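Putative GTP pyrophosphokinase (Streptococcus mutans, PDB 3L9D) probably transfers pyrophosphate from ATP to GTP, the first step in making the alarmone ppGpp. Local coordinates at residues 37-41 against 81-85; 40-44 against 99-105; 55-59 against 71-75; 76-80 against 104-108; 150-156 against 169-175. All coordinates share one frame; numbering follows the deposited sequence.

Overall arrangement
Contacts 4 and 5 build the sheet, contact 3 packs helix 42-64 beside its edge, and contacts 1 and 2 tie the N-terminal helices to one end of the fold. Contact 5 lies deepest, its centre about 5 Å from the chain centre, against about 20 Å for the centre of contact 1. Contacts 4 and 5 rely on backbone hydrogen bonds, contact 4 adding a weak salt bridge, and meet through strand 106-112. Helix 42-64 serves contacts 2 and 3, strand 73-78 contacts 3 and 4. Contact 1 is apolar and partly exposed; contact 2, sharing Phe-40 and Leu-41 with it, is buried and adds a hydroxyl pair and a water. Contact 3 sends arginines to backbone carbonyls.

Contact 1: residues 37-41 against 81-85; sequences WEEFL and IESIK
Ile-81, in the first turn of helix 81-91, lays both of its branches against Trp-37. Its CG2 methyl sits over the indole, 3.5 Å from the centroid of the five-membered ring of Trp-37 and just 7° off the ring normal, a CH-pi contact almost squarely above the face. The other branch runs straight out from CG1 (chi2 -175°), which carries its CD1 to the root of the indole, 3.4 Å from Trp-37 CB. On its way this branch also meets Leu-41, with Ile-81 CG1 4.0 Å from Leu-41 CD2. One isoleucine thus serves two residues a helical turn apart, Trp-37 and Leu-41, which are themselves joined by a backbone bond from Leu-41 N to Trp-37 O. What meets here is the short N-terminal helix 37-40 and the helix that directly follows edge strand 73-78 in the RelA/SpoT nucleotidyltransferase-like fold. One turn further on, buried Ile-84 takes the far end of the indole. Running in the opposite direction to the ring, it brings CD1 to 3.9 Å from Trp-37 CZ3, while its CG2 approaches both CZ3 and CH2. The same CD1 meets Leu-41 CD1 tip to tip at 4.0 Å, and beyond this pair Ile-84 also packs on Met-102. Lys-85 runs its extended hydrocarbon chain along the NE1 and CZ2 side of the indole. Its CG passes 4.0 Å from Trp-37 CZ2, and its CE comes to 3.7 Å from Trp-37 NE1 at a slant to the ring. Leu-98 of helix 98-101 also touches the indole.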
# COMPACT_ATOMS: atom_id res chain seq x y z
N TRP A 37 10.34 21.73 5.77
CA TRP A 37 9.54 20.60 5.35
C TRP A 37 8.47 20.93 4.31
O TRP A 37 8.32 20.22 3.30
CB TRP A 37 8.93 19.93 6.58
CG TRP A 37 9.96 19.29 7.45
CD1 TRP A 37 10.50 19.79 8.60
CD2 TRP A 37 10.60 18.02 7.23
NE1 TRP A 37 11.42 18.91 9.12
CE2 TRP A 37 11.50 17.81 8.30
CE3 TRP A 37 10.48 17.03 6.24
CZ2 TRP A 37 12.29 16.66 8.40
CZ3 TRP A 37 11.26 15.88 6.35
CH2 TRP A 37 12.16 15.71 7.42
N GLU A 38 7.72 22.00 4.53
CA GLU A 38 6.65 22.36 3.61
C GLU A 38 7.14 22.40 2.16
O GLU A 38 6.39 22.07 1.25
CB GLU A 38 6.03 23.71 3.98
CG GLU A 38 4.82 24.06 3.14
CD GLU A 38 4.16 25.36 3.58
OE1 GLU A 38 4.89 26.27 4.03
OE2 GLU A 38 2.91 25.46 3.46
N GLU A 39 8.39 22.78 1.95
CA GLU A 39 8.94 22.84 0.61
C GLU A 39 9.41 21.48 0.10
O GLU A 39 9.15 21.11 -1.05
CB GLU A 39 10.11 23.82 0.53
CG GLU A 39 10.95 23.62 -0.74
CD GLU A 39 12.18 24.51 -0.78
OE1 GLU A 39 13.16 24.12 -1.45
OE2 GLU A 39 12.16 25.60 -0.16
N PHE A 40 10.12 20.75 0.95
CA PHE A 40 10.67 19.46 0.56
C PHE A 40 9.52 18.51 0.23
O PHE A 40 9.61 17.71 -0.70
CB PHE A 40 11.55 18.89 1.67
CG PHE A 40 11.82 17.41 1.54
CD1 PHE A 40 12.89 16.96 0.81
CD2 PHE A 40 11.00 16.49 2.17
CE1 PHE A 40 13.13 15.61 0.68
CE2 PHE A 40 11.23 15.14 2.06
CZ PHE A 40 12.30 14.69 1.31
N LEU A 41 8.44 18.63 0.98
CA LEU A 41 7.34 17.70 0.88
C LEU A 41 6.43 17.96 -0.31
O LEU A 41 5.59 17.12 -0.66
CB LEU A 41 6.52 17.72 2.18
CG LEU A 41 6.61 16.49 3.09
CD1 LEU A 41 7.78 15.59 2.74
CD2 LEU A 41 6.68 16.87 4.55
N ILE A 81 5.55 14.42 9.15
CA ILE A 81 6.92 14.88 9.42
C ILE A 81 7.63 14.14 10.57
O ILE A 81 8.84 13.93 10.51
CB ILE A 81 6.98 16.39 9.68
CG1 ILE A 81 6.39 17.16 8.49
CG2 ILE A 81 8.42 16.82 9.93
CD1 ILE A 81 6.52 18.68 8.58
N GLU A 82 6.88 13.76 11.60
CA GLU A 82 7.45 13.07 12.75
C GLU A 82 7.90 11.66 12.37
O GLU A 82 8.94 11.16 12.83
CB GLU A 82 6.44 13.00 13.90
CG GLU A 82 6.18 14.33 14.60
CD GLU A 82 5.20 15.24 13.84
OE1 GLU A 82 4.35 14.71 13.07
OE2 GLU A 82 5.28 16.48 14.03
N SER A 83 7.10 11.01 11.54
CA SER A 83 7.42 9.65 11.12
C SER A 83 8.64 9.64 10.21
O SER A 83 9.45 8.72 10.27
CB SER A 83 6.22 9.01 10.44
OG SER A 83 5.07 9.10 11.27
N ILE A 84 8.78 10.66 9.37
CA ILE A 84 9.98 10.76 8.56
C ILE A 84 11.23 10.84 9.46
O ILE A 84 12.19 10.12 9.25
CB ILE A 84 9.96 11.95 7.56
CG1 ILE A 84 8.69 11.92 6.69
CG2 ILE A 84 11.20 11.91 6.68
CD1 ILE A 84 8.60 13.04 5.68
N LYS A 85 11.17 11.70 10.47
CA LYS A 85 12.31 11.95 11.34
C LYS A 85 12.72 10.68 12.08
O LYS A 85 13.91 10.40 12.22
CB LYS A 85 12.02 13.06 12.34
CG LYS A 85 12.04 14.46 11.74
CD LYS A 85 11.51 15.49 12.71
CE LYS A 85 11.73 16.90 12.17
NZ LYS A 85 11.02 17.93 12.99

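Contact 2: residues 40-44 against 99-105; sequences FLDPY and TQDMQDI
Phe-40, Leu-41 and Tyr-44 close on Thr-99 and Ile-105 in a buried, mainly apolar contact with one polar corner. It joins the N-terminal end of the RelA/SpoT fold, where helix 42-64 sets out, to helix 98-101 and the turn that leads into sheet strand 106-112. With chi1 at -64° the CG1-CD1 arm of Ile-105 lies beside its backbone N and the CG2 methyl opposite that N, which points the arm at Phe-40 and the methyl at Tyr-44. CG2 lies over a face of Tyr-44, 3.6 Å from the ring centroid and 21° off the normal, a CH-pi contact shifted toward the rim; its nearest ring atom is Tyr-44 CD1, at 3.4 Å. The arm carries Ile-105 CD1 to the edge of Phe-40, in the ring plane and 3.8 Å from CZ. Phe-40 CE1 in turn passes Thr-99 OG1. The polar corner gathers at the tyrosine's far end, where Tyr-44 OH and Thr-99 OG1 share a hydrogen bond of 3.0 Å in which either may donate. A water in the plane of the Tyr-44 ring, 2.9 Å from its OH, lies at the same 2.9 Å from Thr-99 O and Met-102 O.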
# COMPACT_ATOMS: atom_id res chain seq x y z
N PHE A 40 10.12 20.75 0.95
CA PHE A 40 10.67 19.46 0.56
C PHE A 40 9.52 18.51 0.23
O PHE A 40 9.61 17.71 -0.70
CB PHE A 40 11.55 18.89 1.67
CG PHE A 40 11.82 17.41 1.54
CD1 PHE A 40 12.89 16.96 0.81
CD2 PHE A 40 11.00 16.49 2.17
CE1 PHE A 40 13.13 15.61 0.68
CE2 PHE A 40 11.23 15.14 2.06
CZ PHE A 40 12.30 14.69 1.31
N LEU A 41 8.44 18.63 0.98
CA LEU A 41 7.34 17.70 0.88
C LEU A 41 6.43 17.96 -0.31
O LEU A 41 5.59 17.12 -0.66
CB LEU A 41 6.52 17.72 2.18
CG LEU A 41 6.61 16.49 3.09
CD1 LEU A 41 7.78 15.59 2.74
CD2 LEU A 41 6.68 16.87 4.55
N ASP A 42 6.61 19.10 -0.97
CA ASP A 42 5.63 19.51 -1.97
C ASP A 42 5.46 18.54 -3.12
O ASP A 42 4.34 18.23 -3.51
CB ASP A 42 5.93 20.90 -2.52
CG ASP A 42 4.86 21.37 -3.49
OD1 ASP A 42 5.05 21.17 -4.72
OD2 ASP A 42 3.82 21.90 -3.02
N PRO A 43 6.56 18.06 -3.70
CA PRO A 43 6.43 17.12 -4.81
C PRO A 43 5.84 15.75 -4.41
O PRO A 43 5.40 14.99 -5.27
CB PRO A 43 7.87 16.95 -5.30
CG PRO A 43 8.65 18.04 -4.64
CD PRO A 43 7.97 18.35 -3.37
N TYR A 44 5.84 15.44 -3.11
CA TYR A 44 5.26 14.19 -2.63
C TYR A 44 3.77 14.36 -2.45
O TYR A 44 2.99 13.42 -2.67
CB TYR A 44 5.88 13.75 -1.31
CG TYR A 44 7.35 13.39 -1.40
CD1 TYR A 44 7.75 12.08 -1.62
CD2 TYR A 44 8.32 14.36 -1.28
CE1 TYR A 44 9.09 11.75 -1.70
CE2 TYR A 44 9.64 14.05 -1.35
CZ TYR A 44 10.02 12.75 -1.57
OH TYR A 44 11.36 12.46 -1.65
N THR A 99 15.42 12.28 -0.49
CA THR A 99 14.74 11.96 -1.73
C THR A 99 15.34 10.71 -2.35
O THR A 99 14.62 9.84 -2.81
CB THR A 99 14.79 13.13 -2.72
OG1 THR A 99 13.78 14.09 -2.36
CG2 THR A 99 14.52 12.63 -4.12
N GLN A 100 16.66 10.61 -2.36
CA GLN A 100 17.29 9.49 -3.04
C GLN A 100 17.27 8.20 -2.20
O GLN A 100 17.35 7.11 -2.74
CB GLN A 100 18.72 9.84 -3.49
CG GLN A 100 19.80 9.62 -2.46
CD GLN A 100 21.20 9.70 -3.07
OE1 GLN A 100 22.09 8.90 -2.74
NE2 GLN A 100 21.41 10.67 -3.95
N ASP A 101 17.12 8.32 -0.88
CA ASP A 101 17.26 7.15 -0.02
C ASP A 101 16.00 6.68 0.73
O ASP A 101 15.92 5.52 1.13
CB ASP A 101 18.41 7.34 0.98
CG ASP A 101 19.79 7.12 0.36
OD1 ASP A 101 19.90 6.67 -0.82
OD2 ASP A 101 20.79 7.38 1.07
N MET A 102 15.03 7.57 0.94
CA MET A 102 13.80 7.16 1.62
C MET A 102 12.70 6.73 0.61
O MET A 102 12.41 7.45 -0.35
CB MET A 102 13.30 8.23 2.60
CG MET A 102 12.08 7.79 3.40
SD MET A 102 11.90 8.53 5.04
CE MET A 102 13.57 8.33 5.67
N GLN A 103 12.11 5.57 0.85
CA GLN A 103 11.29 4.90 -0.15
C GLN A 103 9.80 5.12 -0.01
O GLN A 103 9.06 4.97 -0.97
CB GLN A 103 11.57 3.39 -0.14
CG GLN A 103 12.99 3.00 -0.54
CD GLN A 103 13.21 1.49 -0.52
OE1 GLN A 103 12.74 0.79 0.38
NE2 GLN A 103 13.94 0.99 -1.51
N ASP A 104 9.36 5.46 1.20
CA ASP A 104 7.93 5.49 1.50
C ASP A 104 7.43 6.84 1.99
O ASP A 104 6.50 6.91 2.80
CB ASP A 104 7.60 4.40 2.52
CG ASP A 104 8.40 4.52 3.83
OD1 ASP A 104 9.40 5.27 3.88
OD2 ASP A 104 8.03 3.85 4.82
N ILE A 105 8.03 7.92 1.53
CA ILE A 105 7.51 9.22 1.93
C ILE A 105 6.07 9.35 1.40
O ILE A 105 5.12 9.45 2.18
CB ILE A 105 8.45 10.35 1.49
CG1 ILE A 105 9.78 10.21 2.24
CG2 ILE A 105 7.80 11.72 1.75
CD1 ILE A 105 10.75 11.33 2.01
O HOH W 1 11.80 9.66 -2.16

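Contact 3: residues 55-59 against 71-75; sequences FRGIR and IEFVT
Arg-59 reaches from helix 42-64 across the carbonyls of Ile-71 and Glu-72. Its CB starts 3.8 Å from Ile-71 O, and CG stays beside the same oxygen. CD is already closer to the next carbonyl, 3.3 Å from Glu-72 O, which then lies over a face of the guanidinium. At the tip, NH1 turns back to donate to Ile-71 O at 2.9 Å. This bond is fairly straight (158° at the hydrogen) and uses a lone pair in the carbonyl plane, with the oxygen also lying in the guanidinium plane; Ser-69 OG is a second partner of that oxygen. Further along, Arg-56 CG packs on Val-74 CB at 3.9 Å, and its NH2 makes a bent, weak bond of 2.8 Å to Val-74 O. Its NE reaches Val-74 N through a water, which accepts from both and is 2.8 Å from the Val-74 nitrogen. Beneath the arginines, Ile-58 and Ile-71 cross at about a right angle, their CD1 atoms 3.7 Å apart. Arg-59 thus holds the segment leading into strand 73-78, one of the two outermost strands of the sheet, and Arg-56 the strand itself at Val-74; where they join, Glu-72 and Phe-73 both face Met-111, a classic beta bulge.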
# COMPACT_ATOMS: atom_id res chain seq x y z
N PHE A 55 -4.37 5.54 -10.36
CA PHE A 55 -4.77 4.21 -9.88
C PHE A 55 -6.29 3.99 -9.80
O PHE A 55 -6.75 2.84 -9.87
CB PHE A 55 -4.14 3.88 -8.51
CG PHE A 55 -2.65 3.73 -8.56
CD1 PHE A 55 -2.01 3.44 -9.75
CD2 PHE A 55 -1.89 3.87 -7.41
CE1 PHE A 55 -0.63 3.31 -9.80
CE2 PHE A 55 -0.51 3.73 -7.44
CZ PHE A 55 0.12 3.45 -8.64
N ARG A 56 -7.06 5.06 -9.64
CA ARG A 56 -8.51 4.94 -9.53
C ARG A 56 -9.16 4.73 -10.89
O ARG A 56 -10.32 4.33 -10.99
CB ARG A 56 -9.10 6.17 -8.86
CG ARG A 56 -8.86 6.25 -7.38
CD ARG A 56 -9.60 7.45 -6.78
NE ARG A 56 -9.52 7.41 -5.34
CZ ARG A 56 -9.12 8.43 -4.59
NH1 ARG A 56 -8.80 9.58 -5.18
NH2 ARG A 56 -9.06 8.30 -3.27
N GLY A 57 -8.38 5.01 -11.94
CA GLY A 57 -8.81 4.87 -13.32
C GLY A 57 -8.65 3.47 -13.86
O GLY A 57 -9.26 3.12 -14.88
N ILE A 58 -7.84 2.66 -13.19
CA ILE A 58 -7.72 1.27 -13.56
C ILE A 58 -9.08 0.62 -13.32
O ILE A 58 -9.58 -0.13 -14.16
CB ILE A 58 -6.66 0.56 -12.71
CG1 ILE A 58 -5.26 1.03 -13.11
CG2 ILE A 58 -6.78 -0.93 -12.87
CD1 ILE A 58 -4.20 0.60 -12.11
N ARG A 59 -9.67 0.93 -12.17
CA ARG A 59 -10.95 0.35 -11.78
C ARG A 59 -12.07 0.85 -12.69
O ARG A 59 -12.97 0.08 -13.03
CB ARG A 59 -11.28 0.66 -10.32
CG ARG A 59 -12.77 0.63 -10.00
CD ARG A 59 -13.09 0.58 -8.49
NE ARG A 59 -14.49 0.18 -8.28
CZ ARG A 59 -14.91 -1.07 -8.04
NH1 ARG A 59 -14.04 -2.07 -7.93
NH2 ARG A 59 -16.20 -1.31 -7.89
N ILE A 71 -8.89 -3.87 -8.55
CA ILE A 71 -8.81 -2.80 -7.56
C ILE A 71 -10.20 -2.43 -7.07
O ILE A 71 -11.13 -2.24 -7.86
CB ILE A 71 -8.13 -1.54 -8.14
CG1 ILE A 71 -6.70 -1.83 -8.59
CG2 ILE A 71 -8.11 -0.42 -7.12
CD1 ILE A 71 -5.96 -0.60 -9.14
N GLU A 72 -10.36 -2.36 -5.75
CA GLU A 72 -11.66 -2.01 -5.19
C GLU A 72 -11.69 -0.54 -4.86
O GLU A 72 -12.64 0.14 -5.21
CB GLU A 72 -11.99 -2.84 -3.96
CG GLU A 72 -12.84 -4.03 -4.29
CD GLU A 72 -13.63 -4.51 -3.09
OE1 GLU A 72 -13.01 -4.88 -2.07
OE2 GLU A 72 -14.88 -4.53 -3.18
N PHE A 73 -10.66 -0.07 -4.17
CA PHE A 73 -10.49 1.36 -3.99
C PHE A 73 -9.08 1.76 -3.59
O PHE A 73 -8.23 0.91 -3.41
CB PHE A 73 -11.50 1.92 -3.01
CG PHE A 73 -11.34 1.41 -1.62
CD1 PHE A 73 -10.66 2.16 -0.66
CD2 PHE A 73 -11.91 0.18 -1.25
CE1 PHE A 73 -10.53 1.69 0.66
CE2 PHE A 73 -11.79 -0.29 0.06
CZ PHE A 73 -11.09 0.46 1.01
N VAL A 74 -8.86 3.05 -3.44
CA VAL A 74 -7.51 3.56 -3.35
C VAL A 74 -7.43 4.72 -2.39
O VAL A 74 -8.15 5.71 -2.53
CB VAL A 74 -7.04 4.06 -4.72
CG1 VAL A 74 -5.68 4.71 -4.61
CG2 VAL A 74 -7.05 2.91 -5.72
N THR A 75 -6.53 4.60 -1.42
CA THR A 75 -6.26 5.64 -0.45
C THR A 75 -4.79 6.02 -0.52
O THR A 75 -4.02 5.39 -1.24
CB THR A 75 -6.59 5.13 0.96
OG1 THR A 75 -5.65 4.10 1.32
CG2 THR A 75 -7.99 4.56 0.98
O HOH W 2 -10.80 4.82 -4.29

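Contact 4: residues 76-80 against 104-108; sequences GRVKP and DIAGL
Lys-79 folds its side chain over the backbone and carboxylate of the opposite segment. Its CB lies 3.4 Å from Ile-105 O, and a turn at chi3 (-75°) bends the chain so that CE passes 3.8 Å from Asp-104 O. NZ ends 3.4 Å from Asp-104 OD2 in a salt bridge whose hydrogen bond is weak. The Lys-79 backbone is held more firmly, with its N donating to Ile-105 O at 2.9 Å. From there the strands 73-78 and 106-112 run antiparallel in the mixed sheet of the RelA/SpoT fold. Arg-77 and Gly-107 form a hydrogen-bonded pair: Arg-77 N reaches Gly-107 O at 3.0 Å, and Gly-107 N returns to Arg-77 O at 3.2 Å. Gly-76 and Leu-108 are a non-hydrogen-bonded pair drawn close, with 4.2 Å between their CA atoms, and Gly-76 brings no side chain to the crowding there. On the face of Val-78, Ala-106 and Leu-108, which helix 42-64 covers, Val-78 CG1 touches Ile-105 CG2 at 4.1 Å; Arg-77 projects from the other face. Asp-104 OD2 has a second long, weak ion pair with Arg-91. With a long, weak bridge beside three well-formed backbone bonds, the register probably rests chiefly on the latter.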
# COMPACT_ATOMS: atom_id res chain seq x y z
N GLY A 76 -4.38 7.06 0.19
CA GLY A 76 -2.99 7.46 0.17
C GLY A 76 -2.70 8.78 0.85
O GLY A 76 -3.52 9.69 0.84
N ARG A 77 -1.52 8.89 1.44
CA ARG A 77 -1.14 10.12 2.11
C ARG A 77 0.36 10.26 2.21
O ARG A 77 1.09 9.28 2.13
CB ARG A 77 -1.74 10.14 3.51
CG ARG A 77 -1.08 9.22 4.51
CD ARG A 77 -1.84 9.31 5.83
NE ARG A 77 -2.06 10.70 6.23
CZ ARG A 77 -1.44 11.32 7.24
NH1 ARG A 77 -0.57 10.66 7.99
NH2 ARG A 77 -1.71 12.60 7.50
N VAL A 78 0.83 11.49 2.37
CA VAL A 78 2.24 11.71 2.60
C VAL A 78 2.53 11.35 4.04
O VAL A 78 1.71 11.60 4.92
CB VAL A 78 2.62 13.16 2.32
CG1 VAL A 78 4.09 13.38 2.56
CG2 VAL A 78 2.26 13.52 0.89
N LYS A 79 3.67 10.72 4.28
CA LYS A 79 4.04 10.30 5.62
C LYS A 79 4.30 11.54 6.47
O LYS A 79 4.97 12.46 6.01
CB LYS A 79 5.26 9.39 5.57
CG LYS A 79 5.88 9.12 6.91
CD LYS A 79 7.11 8.23 6.80
CE LYS A 79 6.73 6.79 6.55
NZ LYS A 79 7.53 5.90 7.43
N PRO A 80 3.77 11.57 7.70
CA PRO A 80 3.85 12.76 8.57
C PRO A 80 5.29 13.13 8.93
O PRO A 80 6.14 12.24 9.02
CB PRO A 80 3.09 12.33 9.83
CG PRO A 80 2.25 11.15 9.42
CD PRO A 80 3.09 10.45 8.38
N ASP A 104 9.36 5.46 1.20
CA ASP A 104 7.93 5.49 1.50
C ASP A 104 7.43 6.84 1.99
O ASP A 104 6.50 6.91 2.80
CB ASP A 104 7.60 4.40 2.52
CG ASP A 104 8.40 4.52 3.83
OD1 ASP A 104 9.40 5.27 3.88
OD2 ASP A 104 8.03 3.85 4.82
N ILE A 105 8.03 7.92 1.53
CA ILE A 105 7.51 9.22 1.93
C ILE A 105 6.07 9.35 1.40
O ILE A 105 5.12 9.45 2.18
CB ILE A 105 8.45 10.35 1.49
CG1 ILE A 105 9.78 10.21 2.24
CG2 ILE A 105 7.80 11.72 1.75
CD1 ILE A 105 10.75 11.33 2.01
N ALA A 106 5.90 9.31 0.08
CA ALA A 106 4.56 9.14 -0.45
C ALA A 106 4.17 7.70 -0.21
O ALA A 106 4.94 6.79 -0.51
CB ALA A 106 4.52 9.47 -1.92
N GLY A 107 2.98 7.48 0.35
CA GLY A 107 2.50 6.13 0.58
C GLY A 107 1.11 5.90 0.01
O GLY A 107 0.21 6.69 0.26
N LEU A 108 0.94 4.83 -0.76
CA LEU A 108 -0.35 4.54 -1.37
C LEU A 108 -0.86 3.16 -1.01
O LEU A 108 -0.09 2.24 -0.79
CB LEU A 108 -0.30 4.70 -2.88
CG LEU A 108 -0.46 6.15 -3.36
CD1 LEU A 108 0.79 6.64 -4.01
CD2 LEU A 108 -1.66 6.26 -4.30

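Contact 5: residues 150-156 against 169-175; sequences SYHVIVE and MAEIQIR
His-152 and Gln-173 lie side by side on one face of the hairpin 150-161/164-176, pointing the same way, their ring and amide planes stacked 22° apart. In both, CG lies opposite the carbonyl carbon and beside the backbone N (chi1 -57° in His-152, -69° in Gln-173). Gln-173 CG lies over the imidazole of His-152 in a CH-pi contact, 3.9 Å from the ring centroid. Gln-173 NE2 donates to Glu-171 OE1 at 2.9 Å, from above the carboxylate plane, while His-152 NE2 bonds Tyr-148 OH. Ile-154, its end folded over, sets CD1 3.4 Å from Glu-171 CB. Arg-175 offers NE to Ser-150 OG in a weak bond of 3.4 Å; its NH1 bonds Asn-180. On the opposite face Val-155 straddles the end of Ile-172, CG1 and CG2 each 3.7 Å from Ile-172 CD1, and helix 117-126 packs on Tyr-151, Val-153 and Ile-174; Tyr-151 OH bonds Glu-136. Six backbone bonds join the strands. The chemistry implies a hairpin in this RelA/SpoT sheet that is largely apolar on the face of Val-153, Val-155 and Ile-172, and mixed on the other, where the bond from Gln-173 to Glu-171 and the stack on His-152 probably help fix the amide's rotation.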
# COMPACT_ATOMS: atom_id res chain seq x y z
N SER A 150 0.59 -8.42 3.41
CA SER A 150 0.54 -7.27 2.53
C SER A 150 1.57 -7.45 1.43
O SER A 150 2.43 -8.31 1.51
CB SER A 150 0.82 -6.00 3.34
OG SER A 150 0.65 -4.85 2.53
N TYR A 151 1.48 -6.64 0.39
CA TYR A 151 2.49 -6.66 -0.67
C TYR A 151 3.01 -5.25 -0.91
O TYR A 151 2.23 -4.34 -1.18
CB TYR A 151 1.89 -7.25 -1.95
CG TYR A 151 2.94 -7.75 -2.92
CD1 TYR A 151 3.14 -9.11 -3.10
CD2 TYR A 151 3.73 -6.86 -3.64
CE1 TYR A 151 4.09 -9.57 -3.98
CE2 TYR A 151 4.70 -7.32 -4.53
CZ TYR A 151 4.87 -8.68 -4.69
OH TYR A 151 5.83 -9.16 -5.55
N HIS A 152 4.32 -5.05 -0.83
CA HIS A 152 4.89 -3.71 -0.95
C HIS A 152 5.61 -3.50 -2.25
O HIS A 152 6.48 -4.27 -2.60
CB HIS A 152 5.85 -3.43 0.20
CG HIS A 152 5.25 -3.58 1.56
ND1 HIS A 152 5.86 -3.11 2.70
CD2 HIS A 152 4.08 -4.13 1.95
CE1 HIS A 152 5.10 -3.39 3.74
NE2 HIS A 152 4.02 -4.00 3.32
N VAL A 153 5.26 -2.43 -2.96
CA VAL A 153 5.93 -2.05 -4.20
C VAL A 153 6.48 -0.64 -4.07
O VAL A 153 5.78 0.26 -3.63
CB VAL A 153 4.95 -2.07 -5.39
CG1 VAL A 153 5.69 -1.70 -6.65
CG2 VAL A 153 4.30 -3.44 -5.53
N ILE A 154 7.74 -0.44 -4.45
CA ILE A 154 8.30 0.88 -4.46
C ILE A 154 8.44 1.32 -5.91
O ILE A 154 8.90 0.55 -6.77
CB ILE A 154 9.66 0.94 -3.73
CG1 ILE A 154 9.51 0.46 -2.28
CG2 ILE A 154 10.24 2.36 -3.78
CD1 ILE A 154 8.43 1.18 -1.46
N VAL A 155 8.00 2.53 -6.19
CA VAL A 155 8.05 3.07 -7.53
C VAL A 155 8.76 4.41 -7.52
O VAL A 155 8.63 5.18 -6.57
CB VAL A 155 6.63 3.18 -8.17
CG1 VAL A 155 6.03 1.79 -8.40
CG2 VAL A 155 5.68 4.10 -7.33
N GLU A 156 9.56 4.65 -8.56
CA GLU A 156 10.10 5.97 -8.84
C GLU A 156 9.08 6.67 -9.71
O GLU A 156 8.67 6.13 -10.75
CB GLU A 156 11.40 5.90 -9.61
CG GLU A 156 12.58 5.42 -8.85
CD GLU A 156 13.82 5.36 -9.71
OE1 GLU A 156 13.76 5.77 -10.89
OE2 GLU A 156 14.86 4.90 -9.20
N MET A 169 10.14 8.73 -4.59
CA MET A 169 9.77 7.33 -4.42
C MET A 169 8.49 7.21 -3.62
O MET A 169 8.30 7.90 -2.61
CB MET A 169 10.90 6.54 -3.75
CG MET A 169 11.94 5.99 -4.72
SD MET A 169 13.15 4.96 -3.87
CE MET A 169 14.23 6.21 -3.17
N ALA A 170 7.60 6.35 -4.08
CA ALA A 170 6.35 6.12 -3.39
C ALA A 170 6.23 4.65 -2.98
O ALA A 170 6.64 3.75 -3.72
CB ALA A 170 5.18 6.52 -4.26
N GLU A 171 5.70 4.39 -1.79
CA GLU A 171 5.41 3.01 -1.43
C GLU A 171 3.94 2.66 -1.63
O GLU A 171 3.05 3.22 -0.99
CB GLU A 171 5.81 2.74 0.00
CG GLU A 171 5.23 1.44 0.49
CD GLU A 171 5.86 0.97 1.76
OE1 GLU A 171 5.28 1.24 2.84
OE2 GLU A 171 6.94 0.32 1.68
N ILE A 172 3.69 1.73 -2.55
CA ILE A 172 2.36 1.22 -2.79
C ILE A 172 2.14 -0.09 -2.05
O ILE A 172 2.83 -1.08 -2.29
CB ILE A 172 2.17 0.96 -4.29
CG1 ILE A 172 2.44 2.23 -5.07
CG2 ILE A 172 0.77 0.46 -4.58
CD1 ILE A 172 2.80 1.98 -6.51
N GLN A 173 1.19 -0.12 -1.12
CA GLN A 173 0.84 -1.39 -0.50
C GLN A 173 -0.46 -1.91 -1.06
O GLN A 173 -1.42 -1.15 -1.20
CB GLN A 173 0.76 -1.27 1.02
CG GLN A 173 2.13 -1.04 1.64
CD GLN A 173 2.07 -1.00 3.13
OE1 GLN A 173 1.35 -1.78 3.76
NE2 GLN A 173 2.83 -0.09 3.73
N ILE A 174 -0.48 -3.20 -1.37
CA ILE A 174 -1.66 -3.84 -1.93
C ILE A 174 -2.25 -4.81 -0.88
O ILE A 174 -1.54 -5.64 -0.32
CB ILE A 174 -1.28 -4.56 -3.25
CG1 ILE A 174 -0.45 -3.60 -4.12
CG2 ILE A 174 -2.51 -5.06 -3.98
CD1 ILE A 174 0.25 -4.24 -5.29
N ARG A 175 -3.55 -4.70 -0.61
CA ARG A 175 -4.13 -5.39 0.54
C ARG A 175 -5.57 -5.81 0.29
O ARG A 175 -6.32 -5.10 -0.38
CB ARG A 175 -4.14 -4.46 1.75
CG ARG A 175 -2.78 -4.12 2.29
CD ARG A 175 -2.89 -3.16 3.45
NE ARG A 175 -1.61 -2.92 4.11
CZ ARG A 175 -1.45 -2.13 5.17
NH1 ARG A 175 -2.50 -1.52 5.71
NH2 ARG A 175 -0.25 -1.97 5.71